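Local coordinates for phospholyase (Arthrobacter aurescens, PDB 5G4I), which works as a pyridoxal-phosphate-dependent phospholyase, built like the class-III transaminases, and probably eliminates phosphate from amine substrates such as ethanolamine phosphate, at residues S143-Y147 with S222-L226; L154-T158 with G168-R172; P382-K388 with R403-N409; L195-D199 with G236-R240. All coordinates share one frame; numbering follows the deposited sequence.

Overall arrangement
Loops, helices and a strand end around the large-domain sheet build contacts 1, 2 and 4, whereas contact 3 lies on the other mixed sheet. The centre of contact 1, which holds Y147 of the cofactor pocket, is about 10 Å from that of the chain, the others' centres about 19 to 23 Å; all are partly buried, and contacts 3 and 4 include exposed residues. Contact 2 touches contact 1 through T158, contact 3 through P406, which packs on F145. Contact 4 meets none of the others. Chemistry follows place: hydroxyl, carboxylate and water in contact 1, one backbone bond with apolar contacts in contact 2, a layered arginine in contact 3, a salt bridge over valines in contact 4.

Contact 1. Residues S143-Y147 with S222-L226; sequences SDFSY and STEGL. With PLP (pyridoxal-5'-phosphate), chain C.
S143 gives its OG hydrogen to E224 on the less usual side of the carboxylate: OE2 is met anti, at only 2.6 Å from OG. Both loops leave the C-terminal ends of neighbouring parallel strands, 140-143 and 214-217, in the large domain of a fold type I PLP enzyme, the rim where the cofactor binds. The same OG also takes the backbone N of F145 at 3.1 Å, nearly straight at 163°, which makes an ST turn, so one hydroxyl ties its own loop and the opposite one. E224 reaches it by folding at chi2 (85°), and this bend lays CG against F145 O, 3.3 Å away. Replacing E224 with an alanine would probably leave S143 OG without its acceptor, still taking F145 N but no longer tied to the other loop, and uncover the F145 carbonyl. The F145 ring, with CG anti to the backbone N (chi1 -154°), turns its edge to T223: CD2 lies 3.3 Å from T223 O, with the oxygen in the ring plane. T223 CG2 packs against F145 O. Y147 carries the chain on to PLP, and F309 of the second subunit packs against Y147. A water links the two loops, donating to Y147 O at 2.8 Å and sitting 2.7 Å from T223 OG1.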
# COMPACT_ATOMS: atom_id res chain seq x y z
N SER A 143 15.77 16.26 -4.04
CA SER A 143 16.42 17.22 -3.17
C SER A 143 17.29 16.54 -2.10
O SER A 143 17.06 15.36 -1.77
CB SER A 143 15.37 18.11 -2.44
OG SER A 143 15.12 17.63 -1.17
N ASP A 144 18.24 17.30 -1.56
CA ASP A 144 19.11 16.86 -0.47
C ASP A 144 18.48 16.86 0.90
O ASP A 144 19.18 16.50 1.86
CB ASP A 144 20.43 17.62 -0.46
CG ASP A 144 20.32 19.03 -0.03
OD1 ASP A 144 19.26 19.58 0.35
OD2 ASP A 144 21.41 19.71 -0.19
N PHE A 145 17.16 17.09 1.04
CA PHE A 145 16.49 16.87 2.35
C PHE A 145 14.99 16.55 2.06
O PHE A 145 14.10 17.36 2.35
CB PHE A 145 16.73 18.03 3.34
CG PHE A 145 16.62 17.59 4.79
CD1 PHE A 145 17.66 16.90 5.34
CD2 PHE A 145 15.45 17.77 5.48
CE1 PHE A 145 17.58 16.43 6.67
CE2 PHE A 145 15.42 17.33 6.86
CZ PHE A 145 16.44 16.68 7.34
N SER A 146 14.79 15.36 1.49
CA SER A 146 13.43 14.94 1.03
C SER A 146 13.02 13.58 1.55
O SER A 146 13.85 12.77 2.00
CB SER A 146 13.34 14.96 -0.50
OG SER A 146 14.36 14.25 -1.11
N TYR A 147 11.71 13.30 1.44
CA TYR A 147 11.15 12.01 1.84
C TYR A 147 9.92 11.69 0.96
O TYR A 147 8.96 12.47 0.90
CB TYR A 147 10.78 11.96 3.33
CG TYR A 147 10.10 10.66 3.71
CD1 TYR A 147 10.80 9.47 3.79
CD2 TYR A 147 8.70 10.59 3.92
CE1 TYR A 147 10.21 8.27 4.07
CE2 TYR A 147 8.09 9.39 4.27
CZ TYR A 147 8.83 8.23 4.34
OH TYR A 147 8.23 7.02 4.61
N SER A 222 8.41 21.06 1.44
CA SER A 222 8.08 21.13 2.86
C SER A 222 9.07 20.49 3.79
O SER A 222 9.54 21.16 4.77
CB SER A 222 6.67 20.64 3.11
OG SER A 222 6.50 19.30 2.73
N THR A 223 9.51 19.25 3.57
CA THR A 223 10.52 18.59 4.40
C THR A 223 11.84 19.41 4.46
O THR A 223 12.57 19.37 5.46
CB THR A 223 10.76 17.15 3.88
OG1 THR A 223 9.51 16.47 3.90
CG2 THR A 223 11.78 16.35 4.69
N GLU A 224 12.16 20.04 3.31
CA GLU A 224 13.36 20.85 3.11
C GLU A 224 13.34 22.19 3.93
O GLU A 224 14.39 22.88 3.99
CB GLU A 224 13.43 21.27 1.63
CG GLU A 224 13.75 20.14 0.63
CD GLU A 224 12.55 19.35 0.17
OE1 GLU A 224 11.38 19.53 0.68
OE2 GLU A 224 12.72 18.49 -0.73
N GLY A 225 12.22 22.53 4.54
CA GLY A 225 12.01 23.81 5.29
C GLY A 225 11.09 24.81 4.65
O GLY A 225 11.20 26.03 4.97
N LEU A 226 10.21 24.44 3.74
CA LEU A 226 9.27 25.30 3.03
C LEU A 226 9.92 26.40 2.21
O LEU A 226 9.87 27.61 2.53
CB LEU A 226 8.16 25.89 4.00
CG LEU A 226 7.07 24.95 4.41
CD1 LEU A 226 6.20 25.63 5.53
CD2 LEU A 226 6.16 24.58 3.21
N1 PLP C . 5.59 11.64 -0.21
C2 PLP C . 5.29 12.71 0.56
C2A PLP C . 5.62 14.10 0.08
C3 PLP C . 4.63 12.53 1.88
O3 PLP C . 4.32 13.59 2.67
C4 PLP C . 4.33 11.14 2.30
C4A PLP C . 3.68 10.85 3.60
C5 PLP C . 4.71 10.05 1.37
C6 PLP C . 5.32 10.37 0.16
C5A PLP C . 4.44 8.61 1.73
O4P PLP C . 3.07 8.46 2.09
P PLP C . 2.55 7.10 2.77
O1P PLP C . 2.99 7.23 4.21
O2P PLP C . 1.05 7.14 2.58
O3P PLP C . 3.25 6.01 2.00
O HOH W 1 8.21 14.51 2.66

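Contact 2. Residues L154-T158 with G168-R172; sequences LAEIT and GAHVR
E156 and H170 meet at about a right angle, the carboxylate and imidazole planes 75° apart, with E156 OE1 3.7 Å from H170 CE1. This is a loose approach rather than a bond, although a charged imidazole would probably be favoured by the nearby acid. H170 CG sits between its backbone N and carbonyl carbon (chi1 61°), which folds the ring back over its neighbour: V171 CG2 stands over the ring's centre, 3.7 Å above the plane. That one methyl is shared. It also touches I157 CG2 at 3.7 Å, the two branched side chains crossing at about a right angle, and E156 O at 3.6 Å. The same carbonyl is the polar anchor of the contact, for G168 N donates to E156 O at 2.9 Å, nearly straight at 167° and within the carbonyl plane. Each side is shaped by a type I turn, A155-T158 and G168-V171. Just before the first, L154 O is gripped from both faces of its plane, by I157 N and by T158 OG1 at 2.7 Å. Both apolar side chains also rest on strand 140-143, I157 on V140 and V142 and V171 on V142. The contact thus fastens the end of helix 152-155 to the start of strand 171-174, the closing half of a beta-alpha-beta crossover between adjacent parallel strands.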
# COMPACT_ATOMS: atom_id res chain seq x y z
N LEU A 154 12.47 3.44 -2.68
CA LEU A 154 12.38 4.78 -2.08
C LEU A 154 13.42 5.02 -0.96
O LEU A 154 13.97 6.11 -0.82
CB LEU A 154 10.94 5.05 -1.64
CG LEU A 154 9.92 5.15 -2.79
CD1 LEU A 154 8.46 5.09 -2.25
CD2 LEU A 154 10.08 6.36 -3.68
N ALA A 155 13.70 4.00 -0.14
CA ALA A 155 14.75 4.13 0.83
C ALA A 155 16.10 4.46 0.23
O ALA A 155 16.81 5.31 0.78
CB ALA A 155 14.86 2.82 1.63
N GLU A 156 16.38 3.86 -0.94
CA GLU A 156 17.65 4.13 -1.63
C GLU A 156 17.82 5.56 -2.11
O GLU A 156 18.97 5.94 -2.49
CB GLU A 156 17.82 3.13 -2.80
CG GLU A 156 18.00 1.66 -2.35
CD GLU A 156 18.01 0.66 -3.50
OE1 GLU A 156 17.72 1.03 -4.65
OE2 GLU A 156 18.14 -0.55 -3.24
N ILE A 157 16.71 6.34 -2.20
CA ILE A 157 16.81 7.74 -2.67
C ILE A 157 16.57 8.73 -1.54
O ILE A 157 16.58 9.94 -1.76
CB ILE A 157 15.86 8.01 -3.88
CG1 ILE A 157 14.39 8.19 -3.43
CG2 ILE A 157 15.99 6.96 -4.94
CD1 ILE A 157 13.39 8.49 -4.53
N THR A 158 16.30 8.25 -0.29
CA THR A 158 15.90 9.09 0.83
C THR A 158 17.06 9.91 1.44
O THR A 158 18.09 9.33 1.81
CB THR A 158 15.23 8.24 1.93
OG1 THR A 158 14.01 7.64 1.42
CG2 THR A 158 14.88 9.03 3.14
N GLY A 168 21.77 5.45 -2.90
CA GLY A 168 22.09 4.68 -4.10
C GLY A 168 23.08 5.34 -5.04
O GLY A 168 23.06 6.58 -5.18
N ALA A 169 23.90 4.48 -5.69
CA ALA A 169 24.82 5.10 -6.67
C ALA A 169 24.12 5.74 -7.85
O ALA A 169 24.72 6.61 -8.52
CB ALA A 169 25.73 3.99 -7.22
N HIS A 170 22.86 5.37 -8.10
CA HIS A 170 22.06 5.93 -9.20
C HIS A 170 21.38 7.27 -8.80
O HIS A 170 20.53 7.76 -9.60
CB HIS A 170 21.01 4.92 -9.69
CG HIS A 170 20.01 4.53 -8.60
ND1 HIS A 170 20.38 3.74 -7.50
CD2 HIS A 170 18.71 4.81 -8.46
CE1 HIS A 170 19.31 3.61 -6.71
NE2 HIS A 170 18.29 4.22 -7.28
N VAL A 171 21.70 7.82 -7.65
CA VAL A 171 20.94 9.00 -7.11
C VAL A 171 21.93 10.18 -7.07
O VAL A 171 23.08 10.03 -6.58
CB VAL A 171 20.34 8.69 -5.70
CG1 VAL A 171 19.49 9.87 -5.20
CG2 VAL A 171 19.59 7.39 -5.77
N ARG A 172 21.43 11.39 -7.41
CA ARG A 172 22.09 12.64 -7.09
C ARG A 172 21.16 13.55 -6.33
O ARG A 172 20.02 13.78 -6.84
CB ARG A 172 22.69 13.35 -8.35
CG ARG A 172 23.77 12.53 -9.10
CD ARG A 172 25.07 12.34 -8.29
NE ARG A 172 26.05 11.59 -9.11
CZ ARG A 172 26.05 10.27 -9.20
NH1 ARG A 172 25.17 9.49 -8.60
NH2 ARG A 172 26.84 9.62 -10.11

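Contact 3. Residues P382-K388 with R403-N409; sequences PAPALTK and RVGPHDN
R403 lies against P384, T387 and K388 in the first turn of helix 384-396, and the polar contacts centre on its guanidinium. NH1 donates to D408 O at 3.0 Å, in the plane of that carbonyl, while P384 O stands 3.1 Å from the same nitrogen. The charge contact with D408 is looser: NE and OD1 are 3.5 Å apart, the oxygen well out of the guanidinium plane, since the carboxylate carbon sits over one face. K388 CA occupies the opposite face, so the group is layered between helix and turn; the K388 ammonium itself goes to E392. A methionine at R403 would probably leave D408 without its counter-charge and its carbonyl without a donor, and the turn less firmly fixed to the helix. A further bond belongs to the helix start, where T387 OG1 donates to A383 O at 2.9 Å, the N-cap carbonyl also taking T387 N.

Van der Waals contacts fill the rest. T387, with OG1 beside the backbone N (chi1 -50°) and CG2 anti to it, sets that methyl against R403 CD at 3.9 Å, while OG1 comes within 3.3 Å of N409 CA. P384 CB rests on H407 O. Farther out, P382 CB meets H407 CB at 3.8 Å and covers N409 ND2, whose hydrogen bond goes to I373 O. The loop containing the type I turn G405-D408 joins antiparallel strands 399-404 and 410-413, so this is a beta hairpin whose connecting loop is braced by the N-terminus of the helix leading into its first strand.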
# COMPACT_ATOMS: atom_id res chain seq x y z
N PRO A 382 19.71 29.26 13.46
CA PRO A 382 18.57 28.36 13.74
C PRO A 382 18.47 28.01 15.19
O PRO A 382 19.51 27.77 15.85
CB PRO A 382 18.87 27.12 12.90
CG PRO A 382 19.57 27.72 11.71
CD PRO A 382 20.45 28.83 12.25
N ALA A 383 17.25 28.02 15.74
CA ALA A 383 17.01 27.72 17.12
C ALA A 383 16.05 26.54 17.36
O ALA A 383 14.92 26.72 17.79
CB ALA A 383 16.51 28.97 17.80
N PRO A 384 16.55 25.31 17.17
CA PRO A 384 15.73 24.14 17.38
C PRO A 384 15.19 24.00 18.77
O PRO A 384 14.05 23.59 18.97
CB PRO A 384 16.62 22.97 16.92
CG PRO A 384 18.03 23.52 16.92
CD PRO A 384 17.87 24.96 16.55
N ALA A 385 16.01 24.32 19.80
CA ALA A 385 15.46 24.14 21.13
C ALA A 385 14.27 25.11 21.46
O ALA A 385 13.36 24.71 22.15
CB ALA A 385 16.57 24.35 22.23
N LEU A 386 14.35 26.36 20.94
CA LEU A 386 13.26 27.34 21.11
C LEU A 386 11.99 26.84 20.31
O LEU A 386 10.83 26.99 20.77
CB LEU A 386 13.63 28.72 20.63
CG LEU A 386 14.79 29.49 21.37
CD1 LEU A 386 15.00 30.88 20.93
CD2 LEU A 386 14.55 29.40 22.86
N THR A 387 12.25 26.22 19.18
CA THR A 387 11.13 25.64 18.36
C THR A 387 10.38 24.60 19.14
O THR A 387 9.15 24.56 19.16
CB THR A 387 11.68 25.08 16.97
OG1 THR A 387 12.50 26.04 16.34
CG2 THR A 387 10.54 24.75 16.00
N LYS A 388 11.10 23.68 19.84
CA LYS A 388 10.47 22.65 20.65
C LYS A 388 9.63 23.24 21.79
O LYS A 388 8.54 22.79 22.14
CB LYS A 388 11.55 21.65 21.17
CG LYS A 388 11.02 20.63 22.08
CD LYS A 388 10.15 19.64 21.42
CE LYS A 388 9.92 18.41 22.36
NZ LYS A 388 8.75 17.70 21.85
N ARG A 403 6.96 20.81 13.44
CA ARG A 403 8.10 21.47 12.76
C ARG A 403 8.70 20.65 11.64
O ARG A 403 8.45 19.40 11.59
CB ARG A 403 9.21 21.84 13.75
CG ARG A 403 9.71 20.65 14.53
CD ARG A 403 10.96 20.97 15.39
NE ARG A 403 11.26 19.92 16.37
CZ ARG A 403 12.23 20.04 17.31
NH1 ARG A 403 13.06 21.13 17.35
NH2 ARG A 403 12.39 19.07 18.21
N VAL A 404 9.46 21.30 10.79
CA VAL A 404 10.14 20.69 9.66
C VAL A 404 11.51 21.32 9.48
O VAL A 404 11.81 22.38 10.05
CB VAL A 404 9.36 20.84 8.29
CG1 VAL A 404 8.24 19.88 8.21
CG2 VAL A 404 8.92 22.21 7.95
N GLY A 405 12.29 20.78 8.53
CA GLY A 405 13.52 21.36 8.03
C GLY A 405 14.80 20.67 8.55
O GLY A 405 14.77 20.10 9.65
N PRO A 406 15.91 20.87 7.81
CA PRO A 406 17.18 20.24 8.19
C PRO A 406 17.78 20.76 9.50
O PRO A 406 18.56 20.01 10.18
CB PRO A 406 18.06 20.56 7.01
CG PRO A 406 17.49 21.74 6.35
CD PRO A 406 16.01 21.57 6.54
N HIS A 407 17.39 21.95 9.94
CA HIS A 407 17.82 22.45 11.24
C HIS A 407 16.74 22.38 12.30
O HIS A 407 16.86 22.95 13.39
CB HIS A 407 18.36 23.86 11.09
CG HIS A 407 19.38 24.02 9.99
ND1 HIS A 407 20.61 23.39 10.03
CD2 HIS A 407 19.33 24.69 8.82
CE1 HIS A 407 21.28 23.69 8.93
NE2 HIS A 407 20.53 24.47 8.18
N ASP A 408 15.61 21.70 12.02
CA ASP A 408 14.58 21.43 13.00
C ASP A 408 14.00 22.71 13.64
O ASP A 408 13.59 22.70 14.83
CB ASP A 408 15.13 20.46 14.08
CG ASP A 408 14.33 19.23 14.22
OD1 ASP A 408 13.22 19.07 13.62
OD2 ASP A 408 14.83 18.39 14.96
N ASN A 409 13.86 23.75 12.83
CA ASN A 409 13.45 25.07 13.32
C ASN A 409 12.37 25.79 12.53
O ASN A 409 12.19 27.00 12.71
CB ASN A 409 14.68 25.98 13.45
CG ASN A 409 15.18 26.46 12.12
OD1 ASN A 409 15.38 25.62 11.22
ND2 ASN A 409 15.40 27.71 11.94

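Contact 4. Residues L195-D199 with G236-R240; sequences LADVD and GVATR
D199 and R240 form a salt bridge in which R240 NE donates to D199 OD1 at 2.9 Å, on the syn side and with a noticeably bent bond. The carboxylate and guanidinium planes are only 19° apart, and OD1 sits at the edge of the guanidinium. A water in the guanidinium plane closes a ring: it donates to D199 OD2 at 2.7 Å and accepts from R240 NH2 at 2.8 Å. The third nitrogen, NH1, turns back on its own helix and donates to G236 O at 3.0 Å, above the carbonyl plane, while R240 N takes that oxygen from the other face. Thus every nitrogen of the group has a partner near its plane. R240 gets there with CG anti to its carbonyl carbon (chi1 -70°) and a chain drawn out as far as NE.

Inward from this polar edge comes the packing. L195 CB lies over one face of the guanidinium, 3.8 Å above its plane, and the leucine crosses the arginine at about a right angle. Its CD2 settles on the backbone of G236, where a beta carbon would clash. V198 grips both partners, CG1 against R240 CD and CG2 against V237 CG2 at 4.0 Å. Y233 adds to the apolar side, touching L195 and V198. Helices 187-207 and 233-243 run nearly parallel here, at 20°, their axes 10.4 Å apart. The chemistry implies a two-layer joint, with buried valines in contact between the helices and a hydrated salt bridge at the outer edge that probably fixes the rotation of the arginine.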
# COMPACT_ATOMS: atom_id res chain seq x y z
N LEU A 195 21.31 25.96 -11.43
CA LEU A 195 21.13 25.23 -12.66
C LEU A 195 22.44 24.58 -13.12
O LEU A 195 22.44 23.49 -13.72
CB LEU A 195 20.49 26.09 -13.76
CG LEU A 195 18.98 26.43 -13.52
CD1 LEU A 195 18.56 27.47 -14.60
CD2 LEU A 195 18.10 25.21 -13.57
N ALA A 196 23.57 25.24 -12.79
CA ALA A 196 24.87 24.57 -13.08
C ALA A 196 25.08 23.34 -12.26
O ALA A 196 25.67 22.33 -12.76
CB ALA A 196 26.03 25.57 -12.84
N ASP A 197 24.61 23.34 -11.02
CA ASP A 197 24.65 22.14 -10.20
C ASP A 197 23.79 20.98 -10.83
O ASP A 197 24.17 19.78 -10.78
CB ASP A 197 24.10 22.38 -8.77
CG ASP A 197 24.96 23.22 -7.86
OD1 ASP A 197 26.06 23.60 -8.23
OD2 ASP A 197 24.42 23.48 -6.71
N VAL A 198 22.63 21.33 -11.43
CA VAL A 198 21.81 20.36 -12.11
C VAL A 198 22.58 19.79 -13.36
O VAL A 198 22.57 18.52 -13.57
CB VAL A 198 20.44 20.92 -12.56
CG1 VAL A 198 19.64 19.98 -13.38
CG2 VAL A 198 19.64 21.37 -11.35
N ASP A 199 23.19 20.67 -14.18
CA ASP A 199 24.02 20.23 -15.30
C ASP A 199 25.09 19.19 -14.85
O ASP A 199 25.21 18.10 -15.47
CB ASP A 199 24.78 21.38 -15.91
CG ASP A 199 23.89 22.48 -16.57
OD1 ASP A 199 22.77 22.14 -17.04
OD2 ASP A 199 24.49 23.61 -16.70
N GLY A 236 13.64 25.06 -15.74
CA GLY A 236 15.03 24.74 -16.21
C GLY A 236 15.42 23.27 -15.94
O GLY A 236 16.11 22.62 -16.78
N VAL A 237 15.04 22.78 -14.78
CA VAL A 237 15.27 21.35 -14.45
C VAL A 237 14.53 20.48 -15.40
O VAL A 237 15.10 19.52 -15.97
CB VAL A 237 14.92 21.03 -12.96
CG1 VAL A 237 15.05 19.51 -12.74
CG2 VAL A 237 15.76 21.80 -12.00
N ALA A 238 13.23 20.72 -15.67
CA ALA A 238 12.47 19.98 -16.62
C ALA A 238 13.07 19.93 -18.06
O ALA A 238 13.14 18.85 -18.63
CB ALA A 238 10.99 20.50 -16.65
N THR A 239 13.51 21.11 -18.53
CA THR A 239 14.11 21.13 -19.87
C THR A 239 15.37 20.22 -19.93
O THR A 239 15.50 19.40 -20.86
CB THR A 239 14.45 22.56 -20.20
OG1 THR A 239 13.21 23.34 -20.26
CG2 THR A 239 15.16 22.61 -21.54
N ARG A 240 16.19 20.34 -18.87
CA ARG A 240 17.49 19.55 -18.84
C ARG A 240 17.22 18.03 -18.69
O ARG A 240 17.80 17.19 -19.34
CB ARG A 240 18.37 20.05 -17.75
CG ARG A 240 18.95 21.47 -18.05
CD ARG A 240 19.47 22.17 -16.77
NE ARG A 240 20.18 23.42 -17.01
CZ ARG A 240 19.57 24.54 -17.35
NH1 ARG A 240 18.25 24.62 -17.48
NH2 ARG A 240 20.32 25.65 -17.57
O HOH W 2 23.11 25.88 -17.11